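Local coordinates for protein Proline/betaine transporter, RALF (Rickettsia prowazekii str. Madrid E, PDB 4D7R) that probably acts as a guanine nucleotide exchange factor through its Sec7 domain, here fused in an engineered chimera to the capping domain of Legionella pneumophila RalF, at residues 117-122 and 137-142; 110-115 and 159-164. All coordinates share one frame; numbering follows the deposited sequence.

How the contacts relate
Both contacts lie in the Sec7 part of the chimera, and the residues that touch are buried in each. They share helix 112-121. Contact 2 uses its first turn, against helix 155-173. Contact 1 uses a later part of it, around Phe119, against helix 129-146. The centres are about 8 Å apart, and the two contacts meet directly: Phe139 of contact 1 packs on Tyr112 and Ser115 of contact 2. The chemistry differs. Contact 1 pairs two phenylalanines and is wholly apolar. Contact 2 sets a tyrosine ring against a leucine and brings its hydroxyl up to the backbone of the partner helix. Contact 2 lies farther from the chain centre, about 19 Å from centre to centre against 14 Å, yet it is equally buried.

Contact 1 of 2, residues 117-122 and 137-142; sequences RRFLQS and ESFGTH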
loop_
_atom_site.group_PDB
_atom_site.type_symbol
_atom_site.label_atom_id
_atom_site.label_comp_id
_atom_site.label_asym_id
_atom_site.label_seq_id
_atom_site.Cartn_x
_atom_site.Cartn_y
_atom_site.Cartn_z
ATOM N N ARG A 117 5.834 4.334 -16.337
ATOM C CA ARG A 117 4.463 4.087 -16.803
ATOM C C ARG A 117 4.180 2.589 -16.958
ATOM O O ARG A 117 3.175 2.099 -16.443
ATOM C CB ARG A 117 4.223 4.754 -18.165
ATOM C CG ARG A 117 4.129 6.256 -18.143
ATOM C CD ARG A 117 3.652 6.714 -19.507
ATOM N NE ARG A 117 3.856 8.147 -19.724
ATOM C CZ ARG A 117 3.004 9.087 -19.341
ATOM N NH1 ARG A 117 1.894 8.763 -18.681
ATOM N NH2 ARG A 117 3.251 10.356 -19.606
ATOM N N ARG A 118 5.054 1.887 -17.631
ATOM C CA ARG A 118 4.903 0.483 -17.870
ATOM C C ARG A 118 4.845 -0.294 -16.545
ATOM O O ARG A 118 3.986 -1.067 -16.354
ATOM C CB ARG A 118 6.017 -0.007 -18.771
ATOM C CG ARG A 118 5.741 -1.334 -19.380
ATOM C CD ARG A 118 6.658 -1.630 -20.526
ATOM N NE ARG A 118 7.568 -2.700 -20.217
ATOM C CZ ARG A 118 8.871 -2.624 -20.360
ATOM N NH1 ARG A 118 9.390 -1.612 -20.968
ATOM N NH2 ARG A 118 9.645 -3.543 -19.862
ATOM N N PHE A 119 5.774 -0.033 -15.662
ATOM C CA PHE A 119 5.850 -0.695 -14.360
ATOM C C PHE A 119 4.535 -0.514 -13.619
ATOM O O PHE A 119 3.939 -1.506 -13.200
ATOM C CB PHE A 119 7.034 -0.160 -13.508
ATOM C CG PHE A 119 7.196 -0.837 -12.165
ATOM C CD1 PHE A 119 7.679 -2.144 -12.076
ATOM C CD2 PHE A 119 6.800 -0.194 -10.991
ATOM C CE1 PHE A 119 7.824 -2.775 -10.822
ATOM C CE2 PHE A 119 6.929 -0.834 -9.739
ATOM C CZ PHE A 119 7.446 -2.111 -9.665
ATOM N N LEU A 120 4.062 0.746 -13.507
ATOM C CA LEU A 120 2.829 1.067 -12.774
ATOM C C LEU A 120 1.542 0.371 -13.326
ATOM O O LEU A 120 0.567 0.233 -12.575
ATOM C CB LEU A 120 2.642 2.593 -12.616
ATOM C CG LEU A 120 3.699 3.372 -11.801
ATOM C CD1 LEU A 120 3.460 4.867 -11.893
ATOM C CD2 LEU A 120 3.774 2.894 -10.326
ATOM N N GLN A 121 1.558 -0.071 -14.607
ATOM C CA GLN A 121 0.436 -0.758 -15.274
ATOM C C GLN A 121 0.492 -2.285 -15.108
ATOM O O GLN A 121 -0.496 -2.965 -15.401
ATOM C CB GLN A 121 0.422 -0.429 -16.777
ATOM C CG GLN A 121 -0.019 0.990 -17.113
ATOM C CD GLN A 121 0.432 1.393 -18.493
ATOM O OE1 GLN A 121 0.680 2.568 -18.786
ATOM N NE2 GLN A 121 0.523 0.428 -19.383
ATOM N N SER A 122 1.628 -2.824 -14.637
ATOM C CA SER A 122 1.809 -4.281 -14.471
ATOM C C SER A 122 1.004 -4.900 -13.312
ATOM O O SER A 122 0.941 -6.131 -13.174
ATOM C CB SER A 122 3.291 -4.635 -14.387
ATOM O OG SER A 122 3.859 -4.102 -13.202
ATOM N N GLU A 137 9.981 2.178 -4.765
ATOM C CA GLU A 137 11.403 1.962 -4.463
ATOM C C GLU A 137 11.967 0.825 -5.319
ATOM O O GLU A 137 13.095 0.942 -5.802
ATOM C CB GLU A 137 11.616 1.699 -2.963
ATOM C CG GLU A 137 13.085 1.771 -2.555
ATOM C CD GLU A 137 13.432 1.268 -1.171
ATOM O OE1 GLU A 137 12.593 1.421 -0.254
ATOM O OE2 GLU A 137 14.580 0.806 -0.978
ATOM N N SER A 138 11.165 -0.242 -5.557
ATOM C CA SER A 138 11.577 -1.386 -6.399
ATOM C C SER A 138 11.848 -0.945 -7.841
ATOM O O SER A 138 12.891 -1.311 -8.403
ATOM C CB SER A 138 10.543 -2.506 -6.356
ATOM O OG SER A 138 11.060 -3.615 -7.080
ATOM N N PHE A 139 10.974 -0.068 -8.375
ATOM C CA PHE A 139 11.120 0.457 -9.729
ATOM C C PHE A 139 12.443 1.230 -9.845
ATOM O O PHE A 139 13.244 0.937 -10.737
ATOM C CB PHE A 139 9.935 1.365 -10.132
ATOM C CG PHE A 139 10.298 2.142 -11.377
ATOM C CD1 PHE A 139 10.310 1.523 -12.623
ATOM C CD2 PHE A 139 10.764 3.449 -11.286
ATOM C CE1 PHE A 139 10.773 2.204 -13.763
ATOM C CE2 PHE A 139 11.248 4.125 -12.419
ATOM C CZ PHE A 139 11.226 3.509 -13.653
ATOM N N GLY A 140 12.623 2.232 -8.979
ATOM C CA GLY A 140 13.817 3.089 -9.003
ATOM C C GLY A 140 15.128 2.328 -8.959
ATOM O O GLY A 140 16.004 2.521 -9.807
ATOM N N THR A 141 15.269 1.430 -7.980
ATOM C CA THR A 141 16.460 0.610 -7.855
ATOM C C THR A 141 16.791 -0.164 -9.145
ATOM O O THR A 141 17.945 -0.153 -9.597
ATOM C CB THR A 141 16.344 -0.268 -6.600
ATOM O OG1 THR A 141 16.289 0.604 -5.469
ATOM C CG2 THR A 141 17.534 -1.243 -6.447
ATOM N N HIS A 142 15.789 -0.843 -9.726
ATOM C CA HIS A 142 16.033 -1.642 -10.927
ATOM C C HIS A 142 16.329 -0.785 -12.165
ATOM O O HIS A 142 17.206 -1.160 -12.971
ATOM C CB HIS A 142 14.887 -2.643 -11.187
ATOM C CG HIS A 142 15.091 -3.491 -12.419
ATOM N ND1 HIS A 142 16.163 -4.373 -12.526
ATOM C CD2 HIS A 142 14.362 -3.555 -13.558
ATOM C CE1 HIS A 142 16.037 -4.950 -13.711
ATOM N NE2 HIS A 142 14.992 -4.466 -14.387
#
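Phe119 and Phe139 make this contact by themselves. Their side chains pass alongside each other, pointing opposite ways, so each ring lies beside the stem of the other. The closest approach is from Phe139 CB to Phe119 CD2, at 3.6 Å. This CB sits over one face of the Phe119 ring, shifted toward the rim. It is a CH-pi contact: Phe139 CB is 4.0 Å from the centroid of the Phe119 ring and 26° off its normal. In return, Phe139 CD1 lies 3.8 Å from Phe119 CB and also touches Phe119 CG. The two rings meet obliquely, their centroids 5.8 Å apart and their planes turned by 42°. Both side chains hold CG anti to the backbone N (chi1 -178° for Phe119), which sends each ring out toward the opposite helix. The backbones are close here, with 7.1 Å between Phe119 CA and Phe139 CA.

Ser122 OG donates to Phe119 O over 2.6 Å, in the carbonyl plane, and Ser122 N donates to the same oxygen. Two donors thus grip one carbonyl oxygen. Further aromatic rings surround the pair. Phe105 and Phe123 meet the Phe119 ring edge-to-face, and Phe107 meets Phe139. Next to Phe139 in the chain, Ser138 OG hydrogen-bonds to Thr102 OG1 of helix 92-103, a third helix. The result is an aromatic cluster between helices 112-121 and 129-146, part of the hydrophobic core of the all-helical Sec7 domain.

Contact 2 of 2, residues 110-115 and 159-164; sequences KDYLES and YILAYQ
Tyr112 and Leu161 both carry CG anti to the backbone N, and the two side chains reach across from opposite directions. Leu161 chi2 of 66° then lays CD2 over one face of the Tyr112 ring. This CH-pi contact is nearly square-on: Leu161 CD2 is 3.7 Å from the ring centroid and 16° off the normal. The closest ring atom is Tyr112 CZ, 3.6 Å from Leu161 CD2. The phenol end runs on to Ala162. There Tyr112 OH lies 3.1 Å from Ala162 N, but the angle is too poor for a hydrogen bond. The hydroxyl makes a weak one to Ala158 O instead.

Within the helical Sec7 domain, this packs the start of helix 112-121 against the first half of helix 155-173. Asp111 is the N-cap of helix 112-121. Its OD2 accepts from Glu114 N over 3.0 Å, on the anti side of the carboxylate and tilted out of its plane. Asp111 O takes two more donors, Ser115 N and Ser115 OG, from opposite faces of its plane. Tyr143 of helix 129-146 meets the Tyr112 ring edge-to-face, and Leu161 also touches Phe205 and Leu206 of helix 203-215.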
loop_
_atom_site.group_PDB
_atom_site.type_symbol
_atom_site.label_atom_id
_atom_site.label_comp_id
_atom_site.label_asym_id
_atom_site.label_seq_id
_atom_site.Cartn_x
_atom_site.Cartn_y
_atom_site.Cartn_z
ATOM N N LYS A 110 16.203 2.292 -21.884
ATOM C CA LYS A 110 14.814 2.661 -22.046
ATOM C C LYS A 110 14.620 4.041 -21.453
ATOM O O LYS A 110 15.356 4.440 -20.540
ATOM C CB LYS A 110 13.852 1.650 -21.366
ATOM C CG LYS A 110 13.857 0.232 -21.935
ATOM C CD LYS A 110 13.612 0.133 -23.434
ATOM C CE LYS A 110 14.003 -1.234 -23.942
ATOM N NZ LYS A 110 14.218 -1.231 -25.417
ATOM N N ASP A 111 13.640 4.763 -21.999
ATOM C CA ASP A 111 13.224 6.085 -21.553
ATOM C C ASP A 111 12.707 5.899 -20.123
ATOM O O ASP A 111 11.926 4.968 -19.878
ATOM C CB ASP A 111 12.083 6.606 -22.442
ATOM C CG ASP A 111 11.544 7.948 -21.973
ATOM O OD1 ASP A 111 12.286 8.951 -22.068
ATOM O OD2 ASP A 111 10.424 7.977 -21.423
ATOM N N TYR A 112 13.156 6.773 -19.203
ATOM C CA TYR A 112 12.790 6.708 -17.798
ATOM C C TYR A 112 11.280 6.736 -17.582
ATOM O O TYR A 112 10.745 5.830 -16.938
ATOM C CB TYR A 112 13.452 7.837 -16.997
ATOM C CG TYR A 112 13.041 7.826 -15.543
ATOM C CD1 TYR A 112 13.656 6.975 -14.635
ATOM C CD2 TYR A 112 12.013 8.649 -15.081
ATOM C CE1 TYR A 112 13.307 6.982 -13.292
ATOM C CE2 TYR A 112 11.629 8.637 -13.746
ATOM C CZ TYR A 112 12.288 7.809 -12.855
ATOM O OH TYR A 112 11.926 7.781 -11.547
ATOM N N LEU A 113 10.621 7.736 -18.107
ATOM C CA LEU A 113 9.208 7.843 -17.864
ATOM C C LEU A 113 8.364 6.686 -18.493
ATOM O O LEU A 113 7.443 6.196 -17.906
ATOM C CB LEU A 113 8.698 9.183 -18.324
ATOM C CG LEU A 113 7.274 9.449 -17.997
ATOM C CD1 LEU A 113 7.095 9.481 -16.495
ATOM C CD2 LEU A 113 6.898 10.794 -18.560
ATOM N N GLU A 114 8.727 6.275 -19.686
ATOM C CA GLU A 114 8.053 5.148 -20.329
ATOM C C GLU A 114 8.193 3.899 -19.462
ATOM O O GLU A 114 7.224 3.164 -19.272
ATOM C CB GLU A 114 8.630 4.913 -21.734
ATOM C CG GLU A 114 7.838 5.656 -22.803
ATOM C CD GLU A 114 6.525 5.006 -23.207
ATOM O OE1 GLU A 114 6.569 4.025 -23.987
ATOM O OE2 GLU A 114 5.454 5.468 -22.747
ATOM N N SER A 115 9.381 3.700 -18.898
ATOM C CA SER A 115 9.669 2.572 -18.003
ATOM C C SER A 115 8.786 2.658 -16.745
ATOM O O SER A 115 8.189 1.655 -16.351
ATOM C CB SER A 115 11.140 2.584 -17.622
ATOM O OG SER A 115 11.927 2.290 -18.761
ATOM N N TYR A 159 14.807 6.972 -6.780
ATOM C CA TYR A 159 13.636 6.972 -5.911
ATOM C C TYR A 159 13.094 8.371 -5.727
ATOM O O TYR A 159 11.887 8.541 -5.844
ATOM C CB TYR A 159 13.957 6.289 -4.578
ATOM C CG TYR A 159 12.881 6.433 -3.525
ATOM C CD1 TYR A 159 11.717 5.674 -3.584
ATOM C CD2 TYR A 159 13.047 7.296 -2.446
ATOM C CE1 TYR A 159 10.736 5.784 -2.603
ATOM C CE2 TYR A 159 12.072 7.415 -1.459
ATOM C CZ TYR A 159 10.932 6.636 -1.527
ATOM O OH TYR A 159 9.995 6.734 -0.539
ATOM N N ILE A 160 13.965 9.375 -5.491
ATOM C CA ILE A 160 13.506 10.753 -5.338
ATOM C C ILE A 160 12.895 11.236 -6.658
ATOM O O ILE A 160 11.811 11.807 -6.633
ATOM C CB ILE A 160 14.600 11.697 -4.780
ATOM C CG1 ILE A 160 15.110 11.164 -3.418
ATOM C CG2 ILE A 160 14.053 13.153 -4.640
ATOM C CD1 ILE A 160 16.534 11.478 -3.059
ATOM N N LEU A 161 13.534 10.904 -7.805
ATOM C CA LEU A 161 13.013 11.288 -9.123
ATOM C C LEU A 161 11.624 10.700 -9.357
ATOM O O LEU A 161 10.746 11.417 -9.841
ATOM C CB LEU A 161 13.999 10.886 -10.233
ATOM C CG LEU A 161 13.605 11.208 -11.680
ATOM C CD1 LEU A 161 13.540 12.716 -11.945
ATOM C CD2 LEU A 161 14.557 10.580 -12.649
ATOM N N ALA A 162 11.425 9.461 -8.945
ATOM C CA ALA A 162 10.158 8.794 -9.145
ATOM C C ALA A 162 9.052 9.431 -8.278
ATOM O O ALA A 162 8.012 9.715 -8.782
ATOM C CB ALA A 162 10.266 7.317 -8.862
ATOM N N TYR A 163 9.314 9.668 -6.993
ATOM C CA TYR A 163 8.284 10.242 -6.148
ATOM C C TYR A 163 7.963 11.690 -6.514
ATOM O O TYR A 163 6.819 12.071 -6.468
ATOM C CB TYR A 163 8.447 9.970 -4.647
ATOM C CG TYR A 163 9.381 10.799 -3.818
ATOM C CD1 TYR A 163 9.182 12.138 -3.633
ATOM C CD2 TYR A 163 10.438 10.210 -3.148
ATOM C CE1 TYR A 163 10.031 12.866 -2.869
ATOM C CE2 TYR A 163 11.273 10.936 -2.383
ATOM C CZ TYR A 163 11.064 12.259 -2.237
ATOM O OH TYR A 163 11.887 12.977 -1.469
ATOM N N GLN A 164 8.975 12.431 -6.971
ATOM C CA GLN A 164 8.778 13.812 -7.413
ATOM C C GLN A 164 7.949 13.841 -8.704
ATOM O O GLN A 164 7.152 14.752 -8.879
ATOM C CB GLN A 164 10.114 14.568 -7.575
ATOM C CG GLN A 164 10.838 14.860 -6.263
ATOM C CD GLN A 164 10.364 16.098 -5.534
ATOM O OE1 GLN A 164 9.711 16.984 -6.091
ATOM N NE2 GLN A 164 10.788 16.234 -4.289
#